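Side-chain contacts in putative laminarinase (Phanerochaete chrysosporium, PDB 2W39), which probably hydrolyses beta-glucans such as laminarin and lichenin, as an extracellular endo-acting enzyme of glycoside hydrolase family 16: residues S16-E21 with N245-N250; H28-Y33 with S272-V277; W199-P202 with V208-D211. All blocks are in the same frame, centred on the assembly; numbering follows the deposited sequence. Where two conformers were deposited one is given.

Contact 1 of 3, residues S16-E21 with N245-N250; sequences STFTHE and NNIIIN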
ATOM      1  N   SER A  16      -2.652   0.879 -19.404  0.50  9.00           N
ATOM      2  CA  SER A  16      -3.390   2.023 -19.946  0.50  9.38           C
ATOM      3  C   SER A  16      -4.097   2.844 -18.878  0.50  8.82           C
ATOM      4  O   SER A  16      -4.384   4.014 -19.100  0.50  8.81           O
ATOM      5  CB  SER A  16      -4.377   1.603 -21.037  0.50  9.86           C
ATOM      6  OG  SER A  16      -5.260   0.607 -20.575  0.50 12.05           O
ATOM      7  N   THR A  17      -4.337   2.251 -17.705  1.00  8.05           N
ATOM      8  CA  THR A  17      -5.172   2.920 -16.702  1.00  7.47           C
ATOM      9  C   THR A  17      -4.369   3.514 -15.542  1.00  7.44           C
ATOM     10  O   THR A  17      -4.922   4.258 -14.720  1.00  7.07           O
ATOM     11  CB  THR A  17      -6.229   1.954 -16.154  1.00  7.55           C
ATOM     12  OG1 THR A  17      -5.548   0.888 -15.494  1.00  7.73           O
ATOM     13  CG2 THR A  17      -7.143   1.424 -17.289  1.00  8.84           C
ATOM     14  N   PHE A  18      -3.073   3.216 -15.514  1.00  6.53           N
ATOM     15  CA  PHE A  18      -2.127   3.797 -14.549  1.00  6.46           C
ATOM     16  C   PHE A  18      -0.991   4.413 -15.326  1.00  7.07           C
ATOM     17  O   PHE A  18      -0.767   4.053 -16.474  1.00  8.42           O
ATOM     18  CB  PHE A  18      -1.529   2.712 -13.638  1.00  6.52           C
ATOM     19  CG  PHE A  18      -2.442   2.259 -12.517  1.00  5.53           C
ATOM     20  CD1 PHE A  18      -3.673   1.661 -12.763  1.00  6.99           C
ATOM     21  CD2 PHE A  18      -2.042   2.422 -11.190  1.00  5.84           C
ATOM     22  CE1 PHE A  18      -4.487   1.258 -11.725  1.00  7.07           C
ATOM     23  CE2 PHE A  18      -2.850   2.012 -10.132  1.00  6.27           C
ATOM     24  CZ  PHE A  18      -4.084   1.434 -10.400  1.00  6.42           C
ATOM     25  N   THR A  19      -0.264   5.324 -14.695  1.00  7.07           N
ATOM     26  CA  THR A  19       1.032   5.741 -15.195  1.00  7.98           C
ATOM     27  C   THR A  19       2.098   5.321 -14.187  1.00  7.29           C
ATOM     28  O   THR A  19       1.799   4.999 -13.033  1.00  7.75           O
ATOM     29  CB  THR A  19       1.133   7.248 -15.433  1.00  9.36           C
ATOM     30  OG1 THR A  19       1.047   7.927 -14.185  1.00 11.06           O
ATOM     31  CG2 THR A  19       0.044   7.722 -16.361  1.00 11.48           C
ATOM     32  N   HIS A  20       3.338   5.280 -14.641  1.00  6.54           N
ATOM     33  CA  HIS A  20       4.481   5.145 -13.750  1.00  6.58           C
ATOM     34  C   HIS A  20       5.009   6.532 -13.420  1.00  6.96           C
ATOM     35  O   HIS A  20       5.254   7.355 -14.315  1.00  9.25           O
ATOM     36  CB  HIS A  20       5.589   4.343 -14.435  1.00  7.03           C
ATOM     37  CG  HIS A  20       5.318   2.875 -14.552  1.00  7.22           C
ATOM     38  ND1 HIS A  20       4.193   2.353 -15.157  1.00  7.79           N
ATOM     39  CD2 HIS A  20       6.072   1.809 -14.184  1.00  7.58           C
ATOM     40  CE1 HIS A  20       4.261   1.030 -15.130  1.00  7.30           C
ATOM     41  NE2 HIS A  20       5.394   0.673 -14.555  1.00  8.19           N
ATOM     42  N   GLU A  21       5.193   6.810 -12.137  1.00  6.32           N
ATOM     43  CA  GLU A  21       5.695   8.102 -11.696  1.00  7.04           C
ATOM     44  C   GLU A  21       7.216   8.046 -11.636  1.00  6.99           C
ATOM     45  O   GLU A  21       7.786   7.394 -10.755  1.00  7.33           O
ATOM     46  CB  GLU A  21       5.127   8.438 -10.331  1.00  7.09           C
ATOM     47  CG  GLU A  21       3.604   8.530 -10.274  1.00  7.65           C
ATOM     48  CD  GLU A  21       3.172   9.066  -8.934  1.00  7.10           C
ATOM     49  OE1 GLU A  21       2.888   8.259  -8.022  1.00  7.31           O
ATOM     50  OE2 GLU A  21       3.139  10.318  -8.801  1.00  8.88           O
ATOM     51  N   ASN A 245      -8.783  11.176  -4.690  1.00  5.73           N
ATOM     52  CA  ASN A 245      -7.464  10.566  -4.529  1.00  5.34           C
ATOM     53  C   ASN A 245      -7.188   9.567  -5.651  1.00  5.13           C
ATOM     54  O   ASN A 245      -8.089   8.865  -6.105  1.00  5.81           O
ATOM     55  CB  ASN A 245      -7.396   9.785  -3.202  1.00  5.65           C
ATOM     56  CG  ASN A 245      -7.222  10.640  -1.954  1.00  6.52           C
ATOM     57  OD1 ASN A 245      -7.300  11.881  -1.960  1.00 10.05           O
ATOM     58  ND2 ASN A 245      -6.975   9.957  -0.858  1.00  6.00           N
ATOM     59  N   ASN A 246      -5.922   9.479  -6.039  1.00  5.28           N
ATOM     60  CA  ASN A 246      -5.435   8.399  -6.901  1.00  5.00           C
ATOM     61  C   ASN A 246      -5.061   7.193  -6.046  1.00  4.89           C
ATOM     62  O   ASN A 246      -4.719   7.337  -4.865  1.00  5.40           O
ATOM     63  CB  ASN A 246      -4.160   8.817  -7.654  1.00  5.88           C
ATOM     64  CG  ASN A 246      -4.309  10.124  -8.410  1.00  5.84           C
ATOM     65  OD1 ASN A 246      -4.187  11.200  -7.822  1.00  6.73           O
ATOM     66  ND2 ASN A 246      -4.567  10.033  -9.714  1.00  6.79           N
ATOM     67  N   ILE A 247      -5.087   6.028  -6.691  1.00  5.09           N
ATOM     68  CA  ILE A 247      -4.531   4.806  -6.108  1.00  5.04           C
ATOM     69  C   ILE A 247      -3.067   4.684  -6.539  1.00  4.50           C
ATOM     70  O   ILE A 247      -2.743   4.868  -7.728  1.00  5.26           O
ATOM     71  CB  ILE A 247      -5.332   3.568  -6.587  1.00  5.22           C
ATOM     72  CG1 ILE A 247      -6.748   3.612  -6.013  1.00  6.18           C
ATOM     73  CG2 ILE A 247      -4.608   2.256  -6.231  1.00  6.41           C
ATOM     74  CD1 ILE A 247      -7.744   2.645  -6.660  1.00  7.15           C
ATOM     75  N   ILE A 248      -2.193   4.425  -5.569  1.00  4.28           N
ATOM     76  CA  ILE A 248      -0.753   4.286  -5.802  1.00  4.93           C
ATOM     77  C   ILE A 248      -0.287   2.936  -5.274  1.00  4.66           C
ATOM     78  O   ILE A 248      -0.679   2.517  -4.178  1.00  4.63           O
ATOM     79  CB  ILE A 248       0.046   5.453  -5.156  1.00  5.55           C
ATOM     80  CG1 ILE A 248      -0.451   6.793  -5.721  1.00  6.35           C
ATOM     81  CG2 ILE A 248       1.567   5.279  -5.393  1.00  5.63           C
ATOM     82  CD1 ILE A 248       0.193   8.011  -5.082  1.00  7.31           C
ATOM     83  N   ILE A 249       0.542   2.255  -6.060  1.00  4.37           N
ATOM     84  CA  ILE A 249       1.193   1.020  -5.633  1.00  4.92           C
ATOM     85  C   ILE A 249       2.675   1.170  -5.938  1.00  4.88           C
ATOM     86  O   ILE A 249       3.042   1.490  -7.070  1.00  5.05           O
ATOM     87  CB  ILE A 249       0.621  -0.238  -6.329  1.00  4.66           C
ATOM     88  CG1 ILE A 249      -0.900  -0.297  -6.161  1.00  5.54           C
ATOM     89  CG2 ILE A 249       1.304  -1.485  -5.777  1.00  6.27           C
ATOM     90  CD1 ILE A 249      -1.576  -1.351  -7.052  1.00  6.97           C
ATOM     91  N   ASN A 250       3.530   0.986  -4.932  1.00  4.52           N
ATOM     92  CA  ASN A 250       4.953   1.290  -5.106  1.00  4.50           C
ATOM     93  C   ASN A 250       5.841   0.398  -4.279  1.00  4.18           C
ATOM     94  O   ASN A 250       5.380  -0.322  -3.391  1.00  4.31           O
ATOM     95  CB  ASN A 250       5.251   2.769  -4.762  1.00  5.14           C
ATOM     96  CG  ASN A 250       5.128   3.044  -3.286  1.00  4.98           C
ATOM     97  OD1 ASN A 250       4.017   3.200  -2.773  1.00  6.52           O
ATOM     98  ND2 ASN A 250       6.258   3.062  -2.575  1.00  5.63           N
TER
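Phe18 and Ile247 meet inside the beta sandwich of this family 16 enzyme, on strands that are not direct neighbours. Strands 18-20 and 246-253 each pair antiparallel with strand 69-76, one on either side of it, so residues 16-21 and 245-250 touch by reaching past that middle strand. The closest pair of CA atoms, Phe18 and Ile247, is accordingly 8.8 Å apart, and no hydrogen bond joins the two segments. Phe18 buries the most surface. Its CG sits anti to the carbonyl carbon (chi1 -78°), and this swings the ring across to the other strand, where CE2 comes to 3.7 Å from the carbonyl O of Ile247. The oxygen meets the ring obliquely. Further along the ring, CZ lies 4.3 Å from Ile247 CG2, an apolar contact. The ring also packs against Trp9, edge-to-face, and Phe14, while Ile247 leans on Val296 of the opposite sheet; this half of the contact belongs to the sandwich interior.

Glu21 and Ile248 make the other half, on the sugar-binding side: the Ile248 side chain lies about 6 Å from a bound glucose. The main polar partner of Glu21 is Arg73, whose NE forms a salt bridge with OE1, and Arg73 itself lies beside the bound sugar. The glutamate chain is extended beyond CG (chi2 -172°) and crosses Ile248 at roughly a right angle. The same OE1 ends up beside the two isoleucine branches, 4.0 Å from Ile248 CD1 and 4.2 Å from Ile248 CG2.

Contact 2 of 3, residues H28-Y33 with S272-V277; sequences HGRVNY and SCVDYV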
ATOM      1  N   HIS A  28      12.458   9.830   0.227  1.00  7.51           N
ATOM      2  CA  HIS A  28      13.936   9.902   0.304  1.00  8.28           C
ATOM      3  C   HIS A  28      14.622   8.536   0.332  1.00  7.95           C
ATOM      4  O   HIS A  28      15.692   8.381   0.921  1.00  8.59           O
ATOM      5  CB  HIS A  28      14.375  10.771   1.495  1.00  9.12           C
ATOM      6  CG  HIS A  28      13.694  12.098   1.514  1.00  9.99           C
ATOM      7  ND1 HIS A  28      12.697  12.402   2.410  1.00 11.35           N
ATOM      8  CD2 HIS A  28      13.789  13.163   0.684  1.00 12.64           C
ATOM      9  CE1 HIS A  28      12.252  13.625   2.179  1.00 12.93           C
ATOM     10  NE2 HIS A  28      12.884  14.100   1.124  1.00 13.14           N
ATOM     11  N   GLY A  29      14.028   7.548  -0.326  1.00  7.84           N
ATOM     12  CA  GLY A  29      14.590   6.214  -0.354  1.00  7.68           C
ATOM     13  C   GLY A  29      15.749   6.032  -1.316  1.00  6.90           C
ATOM     14  O   GLY A  29      16.035   6.905  -2.155  1.00  7.38           O
ATOM     15  N   ARG A  30      16.421   4.892  -1.195  1.00  6.80           N
ATOM     16  CA  ARG A  30      17.528   4.534  -2.075  1.00  6.91           C
ATOM     17  C   ARG A  30      16.936   3.850  -3.311  1.00  6.46           C
ATOM     18  O   ARG A  30      17.098   2.642  -3.535  1.00  6.98           O
ATOM     19  CB  ARG A  30      18.518   3.646  -1.335  1.00  7.18           C
ATOM     20  CG  ARG A  30      19.764   3.286  -2.117  1.00  7.29           C
ATOM     21  CD  ARG A  30      20.531   4.509  -2.616  1.00  7.45           C
ATOM     22  NE  ARG A  30      21.711   4.075  -3.352  1.00  7.79           N
ATOM     23  CZ  ARG A  30      22.334   4.798  -4.277  1.00  8.61           C
ATOM     24  NH1 ARG A  30      21.914   6.019  -4.591  1.00  9.16           N
ATOM     25  NH2 ARG A  30      23.399   4.279  -4.874  1.00  8.29           N
ATOM     26  N   VAL A  31      16.203   4.645  -4.090  1.00  6.64           N
ATOM     27  CA  VAL A  31      15.363   4.134  -5.169  1.00  6.64           C
ATOM     28  C   VAL A  31      15.501   5.024  -6.378  1.00  6.41           C
ATOM     29  O   VAL A  31      15.684   6.238  -6.263  1.00  7.30           O
ATOM     30  CB  VAL A  31      13.867   4.057  -4.717  1.00  6.27           C
ATOM     31  CG1 VAL A  31      13.229   5.451  -4.554  1.00  7.31           C
ATOM     32  CG2 VAL A  31      13.046   3.215  -5.696  1.00  6.61           C
ATOM     33  N   ASN A  32      15.403   4.415  -7.554  1.00  6.67           N
ATOM     34  CA  ASN A  32      15.288   5.139  -8.810  1.00  7.45           C
ATOM     35  C   ASN A  32      13.970   4.725  -9.450  1.00  6.51           C
ATOM     36  O   ASN A  32      13.870   3.621 -10.008  1.00  6.82           O
ATOM     37  CB  ASN A  32      16.467   4.831  -9.729  1.00  8.42           C
ATOM     38  CG  ASN A  32      16.441   5.673 -10.979  1.00  8.87           C
ATOM     39  OD1 ASN A  32      16.385   6.894 -10.911  1.00 12.01           O
ATOM     40  ND2 ASN A  32      16.465   5.025 -12.128  1.00 10.77           N
ATOM     41  N   TYR A  33      12.959   5.575  -9.325  1.00  6.94           N
ATOM     42  CA  TYR A  33      11.649   5.278  -9.881  1.00  7.09           C
ATOM     43  C   TYR A  33      11.668   5.557 -11.379  1.00  7.16           C
ATOM     44  O   TYR A  33      11.873   6.690 -11.807  1.00  8.79           O
ATOM     45  CB  TYR A  33      10.611   6.150  -9.206  1.00  6.55           C
ATOM     46  CG  TYR A  33      10.109   5.665  -7.867  1.00  6.03           C
ATOM     47  CD1 TYR A  33       9.794   4.319  -7.644  1.00  6.45           C
ATOM     48  CD2 TYR A  33       9.859   6.579  -6.831  1.00  6.51           C
ATOM     49  CE1 TYR A  33       9.269   3.896  -6.412  1.00  6.08           C
ATOM     50  CE2 TYR A  33       9.329   6.158  -5.612  1.00  6.80           C
ATOM     51  CZ  TYR A  33       9.009   4.825  -5.422  1.00  5.80           C
ATOM     52  OH  TYR A  33       8.445   4.370  -4.251  1.00  6.17           O
ATOM     53  N   SER A 272      24.283  -0.749   7.061  1.00 12.33           N
ATOM     54  CA  SER A 272      23.409   0.363   6.718  1.00 11.83           C
ATOM     55  C   SER A 272      22.467  -0.065   5.602  1.00  9.98           C
ATOM     56  O   SER A 272      22.810  -0.876   4.723  1.00 10.15           O
ATOM     57  CB  SER A 272      24.172   1.636   6.308  1.00 13.13           C
ATOM     58  OG  SER A 272      24.425   1.688   4.906  1.00 13.24           O
ATOM     59  N   CYS A 273      21.275   0.510   5.623  1.00  9.19           N
ATOM     60  CA  CYS A 273      20.285   0.173   4.616  1.00  8.40           C
ATOM     61  C   CYS A 273      20.787   0.510   3.217  1.00  7.83           C
ATOM     62  O   CYS A 273      20.641  -0.302   2.292  1.00  7.98           O
ATOM     63  CB  CYS A 273      18.975   0.878   4.934  1.00  8.68           C
ATOM     64  SG  CYS A 273      17.609   0.349   3.884  1.00  8.56           S
ATOM     65  N   VAL A 274      21.406   1.675   3.049  1.00  7.93           N
ATOM     66  CA  VAL A 274      21.817   2.082   1.705  1.00  7.89           C
ATOM     67  C   VAL A 274      22.892   1.141   1.157  1.00  8.40           C
ATOM     68  O   VAL A 274      22.830   0.719   0.004  1.00  8.34           O
ATOM     69  CB  VAL A 274      22.270   3.555   1.664  1.00  8.17           C
ATOM     70  CG1 VAL A 274      22.912   3.908   0.318  1.00  8.90           C
ATOM     71  CG2 VAL A 274      21.083   4.462   1.935  1.00  9.34           C
ATOM     72  N   ASP A 275      23.873   0.810   1.985  0.50  8.43           N
ATOM     73  CA  ASP A 275      24.917  -0.105   1.557  0.50  9.25           C
ATOM     74  C   ASP A 275      24.344  -1.500   1.226  0.50  9.38           C
ATOM     75  O   ASP A 275      24.775  -2.135   0.262  0.50  9.59           O
ATOM     76  CB  ASP A 275      26.007  -0.154   2.628  0.50  9.70           C
ATOM     77  CG  ASP A 275      27.256  -0.866   2.167  0.50 10.09           C
ATOM     78  OD1 ASP A 275      27.821  -0.477   1.125  0.50 11.33           O
ATOM     79  OD2 ASP A 275      27.692  -1.790   2.883  0.50 13.76           O
ATOM     80  N   TYR A 276      23.361  -1.958   2.002  1.00  9.46           N
ATOM     81  CA  TYR A 276      22.715  -3.243   1.770  1.00  9.70           C
ATOM     82  C   TYR A 276      22.002  -3.245   0.421  1.00  9.16           C
ATOM     83  O   TYR A 276      22.156  -4.166  -0.381  1.00  9.74           O
ATOM     84  CB  TYR A 276      21.740  -3.564   2.907  1.00 10.07           C
ATOM     85  CG  TYR A 276      21.160  -4.952   2.801  1.00 10.25           C
ATOM     86  CD1 TYR A 276      21.833  -6.040   3.358  1.00 11.99           C
ATOM     87  CD2 TYR A 276      19.970  -5.192   2.105  1.00 10.60           C
ATOM     88  CE1 TYR A 276      21.334  -7.328   3.251  1.00 13.26           C
ATOM     89  CE2 TYR A 276      19.470  -6.482   1.988  1.00 10.42           C
ATOM     90  CZ  TYR A 276      20.148  -7.540   2.559  1.00 11.74           C
ATOM     91  OH  TYR A 276      19.625  -8.814   2.445  1.00 13.08           O
ATOM     92  N   VAL A 277      21.224  -2.192   0.188  1.00  8.79           N
ATOM     93  CA  VAL A 277      20.489  -2.062  -1.069  1.00  8.55           C
ATOM     94  C   VAL A 277      21.441  -1.929  -2.265  1.00  8.36           C
ATOM     95  O   VAL A 277      21.178  -2.504  -3.323  1.00  8.50           O
ATOM     96  CB  VAL A 277      19.490  -0.888  -0.973  1.00  8.68           C
ATOM     97  CG1 VAL A 277      18.896  -0.542  -2.353  1.00  9.19           C
ATOM     98  CG2 VAL A 277      18.381  -1.235   0.017  1.00  8.78           C
TER
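Arg30 and Val274 bring the two backbones nearest, their CA atoms 6.2 Å apart, where an inverse gamma turn centred on Arg30 leads into strand 31-33 beside the first turn of helix 273-279. The turn is closed by a weak bond from Val31 N to Gly29 O. On the helix side, Ser272 is the N-cap, its OG accepting from Asp275 N at 3.1 Å, and Cys273 ties the same turn to Cys254 through a disulfide.

Arg30 meets the helix mainly with its methylenes. CG stands anti to the backbone N (chi1 -176°), and a bend at chi2 (56°) then carries the rest of the chain across Val274 at about a right angle. Val274 CG1 touches three successive atoms of it, CG, CD and NE, the closest being Arg30 CD at 3.8 Å. Val277, one turn on, offers its own CG1 to Arg30 CG at 3.9 Å and to the Arg30 carbonyl O at 3.8 Å. The methylenes thus lie against two valines spaced i, i+3 on one side of the helix.

The charged end finds its partners just beyond: NE bonds to Asn278 OD1, in the next residue of the helix, and NH1 to Gly66 O. The chemistry is therefore divided along one side chain, with methylenes packing on valines and guanidinium nitrogens bonding neutral oxygens, so strand entry and helix are joined without a salt bridge.

Contact 3 of 3, residues W199-P202 with V208-D211; sequences WFFP and VPND
Phe201 takes Pro209 CD over one face of its ring, with Val208 packed beside its base, and the contact between residues 199-202 and 208-211 is built from CH-pi and plain apolar contacts, with no hydrogen bond across.

Two CH-pi contacts carry the aromatic part. Pro209 CD sits over the face, 3.6 Å from the centroid of the Phe201 ring and 19° off its normal; among single atoms its nearest is Phe201 CZ, at 3.4 Å. The proline side chain crosses the phenylalanine at about a right angle, presenting CD and then CG to the outer end of the ring instead of lying flat on it. Because CD is bonded to the proline nitrogen, its hydrogens are probably somewhat electron-poor, which suits the pi cloud. Val208 CA makes a second, off-centre CH-pi contact, meeting the ring obliquely, 4.3 Å from the Phe201 ring centroid.

A second apolar contact lies at the base of the ring. Val208 CG2, anti to the backbone N with CG1 at chi1 57°, comes to 3.7 Å from Phe201 CB and to 3.9 Å from Phe201 CG. Valine and proline, consecutive in sequence, thereby cover the phenylalanine from CB out to CZ.

Only a short loop separates the two segments. Strand 195-202 pairs antiparallel with strands 185-191 and 229-232, and Pro209 is the N-cap of helix 210-214, so the contact lays the start of that helix against the end of the strand. Ile212 of the helix also touches Phe201, while Val208 packs on Ala213 and on Trp186 of strand 185-191.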
ATOM      1  N   TRP A 199     -10.448  -3.934   5.215  1.00  4.78           N
ATOM      2  CA  TRP A 199     -10.519  -5.347   5.591  1.00  5.20           C
ATOM      3  C   TRP A 199      -9.332  -6.074   4.974  1.00  5.26           C
ATOM      4  O   TRP A 199      -9.017  -5.864   3.790  1.00  5.58           O
ATOM      5  CB  TRP A 199     -11.761  -6.021   5.017  1.00  6.31           C
ATOM      6  CG  TRP A 199     -13.092  -5.592   5.535  1.00  6.20           C
ATOM      7  CD1 TRP A 199     -13.865  -6.256   6.447  1.00  7.10           C
ATOM      8  CD2 TRP A 199     -13.848  -4.443   5.121  1.00  5.76           C
ATOM      9  NE1 TRP A 199     -15.052  -5.580   6.642  1.00  7.09           N
ATOM     10  CE2 TRP A 199     -15.065  -4.465   5.841  1.00  6.50           C
ATOM     11  CE3 TRP A 199     -13.617  -3.405   4.200  1.00  5.94           C
ATOM     12  CZ2 TRP A 199     -16.062  -3.493   5.661  1.00  6.98           C
ATOM     13  CZ3 TRP A 199     -14.597  -2.445   4.027  1.00  6.40           C
ATOM     14  CH2 TRP A 199     -15.803  -2.494   4.754  1.00  6.68           C
ATOM     15  N   PHE A 200      -8.720  -6.967   5.752  1.00  4.98           N
ATOM     16  CA  PHE A 200      -7.790  -7.934   5.221  1.00  5.13           C
ATOM     17  C   PHE A 200      -8.345  -9.341   5.382  1.00  5.10           C
ATOM     18  O   PHE A 200      -8.754  -9.704   6.477  1.00  5.83           O
ATOM     19  CB  PHE A 200      -6.442  -7.881   5.952  1.00  5.55           C
ATOM     20  CG  PHE A 200      -5.539  -9.002   5.543  1.00  6.28           C
ATOM     21  CD1 PHE A 200      -5.160  -9.142   4.205  1.00  7.23           C
ATOM     22  CD2 PHE A 200      -5.140  -9.973   6.458  1.00  7.97           C
ATOM     23  CE1 PHE A 200      -4.371 -10.203   3.802  1.00  9.40           C
ATOM     24  CE2 PHE A 200      -4.340 -11.054   6.022  1.00  9.94           C
ATOM     25  CZ  PHE A 200      -3.977 -11.132   4.709  1.00  9.81           C
ATOM     26  N   PHE A 201      -8.311 -10.133   4.308  1.00  5.07           N
ATOM     27  CA  PHE A 201      -8.626 -11.566   4.351  1.00  5.97           C
ATOM     28  C   PHE A 201      -7.472 -12.356   3.768  1.00  6.21           C
ATOM     29  O   PHE A 201      -7.111 -12.151   2.620  1.00  6.01           O
ATOM     30  CB  PHE A 201      -9.909 -11.883   3.582  1.00  6.83           C
ATOM     31  CG  PHE A 201     -11.124 -11.318   4.237  1.00  7.50           C
ATOM     32  CD1 PHE A 201     -11.622 -10.082   3.858  1.00  7.92           C
ATOM     33  CD2 PHE A 201     -11.732 -11.989   5.290  1.00  8.60           C
ATOM     34  CE1 PHE A 201     -12.723  -9.530   4.509  1.00  8.95           C
ATOM     35  CE2 PHE A 201     -12.827 -11.448   5.927  1.00 10.11           C
ATOM     36  CZ  PHE A 201     -13.319 -10.220   5.540  1.00  9.29           C
ATOM     37  N   PRO A 202      -6.878 -13.258   4.569  0.50  6.40           N
ATOM     38  CA  PRO A 202      -5.864 -14.204   4.091  0.50  6.95           C
ATOM     39  C   PRO A 202      -6.330 -15.028   2.891  0.50  6.91           C
ATOM     40  O   PRO A 202      -7.529 -15.322   2.757  0.50  7.19           O
ATOM     41  CB  PRO A 202      -5.655 -15.114   5.308  0.50  7.47           C
ATOM     42  CG  PRO A 202      -5.933 -14.204   6.483  0.50  7.61           C
ATOM     43  CD  PRO A 202      -7.112 -13.398   6.020  0.50  7.10           C
ATOM     44  N   VAL A 208     -13.812 -15.390   3.794  1.00 10.11           N
ATOM     45  CA  VAL A 208     -13.696 -14.235   2.902  1.00  9.69           C
ATOM     46  C   VAL A 208     -15.028 -13.992   2.161  1.00  8.67           C
ATOM     47  O   VAL A 208     -15.565 -14.905   1.528  1.00  8.49           O
ATOM     48  CB  VAL A 208     -12.495 -14.365   1.907  1.00  9.91           C
ATOM     49  CG1 VAL A 208     -12.542 -15.610   1.028  1.00 11.18           C
ATOM     50  CG2 VAL A 208     -12.362 -13.103   1.045  1.00  9.22           C
ATOM     51  N   PRO A 209     -15.578 -12.770   2.249  1.00  8.74           N
ATOM     52  CA  PRO A 209     -16.787 -12.471   1.482  1.00  8.62           C
ATOM     53  C   PRO A 209     -16.612 -12.759  -0.004  1.00  7.95           C
ATOM     54  O   PRO A 209     -15.616 -12.358  -0.603  1.00  7.86           O
ATOM     55  CB  PRO A 209     -16.999 -10.972   1.730  1.00  9.30           C
ATOM     56  CG  PRO A 209     -16.394 -10.756   3.080  1.00  9.37           C
ATOM     57  CD  PRO A 209     -15.156 -11.617   3.067  1.00  9.74           C
ATOM     58  N   ASN A 210     -17.603 -13.408  -0.609  1.00  8.07           N
ATOM     59  CA  ASN A 210     -17.545 -13.665  -2.042  1.00  7.81           C
ATOM     60  C   ASN A 210     -17.357 -12.371  -2.850  1.00  7.51           C
ATOM     61  O   ASN A 210     -16.652 -12.350  -3.856  1.00  7.99           O
ATOM     62  CB  ASN A 210     -18.774 -14.441  -2.504  1.00  7.91           C
ATOM     63  CG  ASN A 210     -18.651 -14.902  -3.916  1.00  7.91           C
ATOM     64  OD1 ASN A 210     -18.165 -16.017  -4.180  1.00 10.47           O
ATOM     65  ND2 ASN A 210     -19.046 -14.059  -4.847  1.00  7.93           N
ATOM     66  N   ASP A 211     -17.997 -11.290  -2.399  1.00  7.54           N
ATOM     67  CA  ASP A 211     -17.855  -9.990  -3.064  1.00  7.52           C
ATOM     68  C   ASP A 211     -16.388  -9.606  -3.253  1.00  7.24           C
ATOM     69  O   ASP A 211     -16.003  -9.064  -4.286  1.00  8.25           O
ATOM     70  CB  ASP A 211     -18.465  -8.890  -2.202  1.00  7.56           C
ATOM     71  CG  ASP A 211     -19.965  -8.837  -2.244  1.00  7.71           C
ATOM     72  OD1 ASP A 211     -20.600  -9.584  -3.027  1.00  8.43           O
ATOM     73  OD2 ASP A 211     -20.501  -8.006  -1.481  1.00  8.15           O
TER

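Contact 1 is buried, contact 2 only partly, and contact 3 lies at the surface. Contacts 1 and 2 serve the same mixed sheet: strands 18-20 and 31-33 follow each other in the chain, both pair with strand 69-76, and the two contacts touch where Tyr33 OH comes within 3.0 Å of Asn250 ND2. Contact 3 belongs to the other sheet of the sandwich, its centre 34 Å from that of contact 2 and across the middle of the chain. In contact 1 a strand and the residue just after it meet another strand; in the others a helix start is involved. Charged side chains take part in contacts 1 and 2, finding their polar partners outside the paired segments, whereas contact 3 rests on CH-pi and apolar contacts alone.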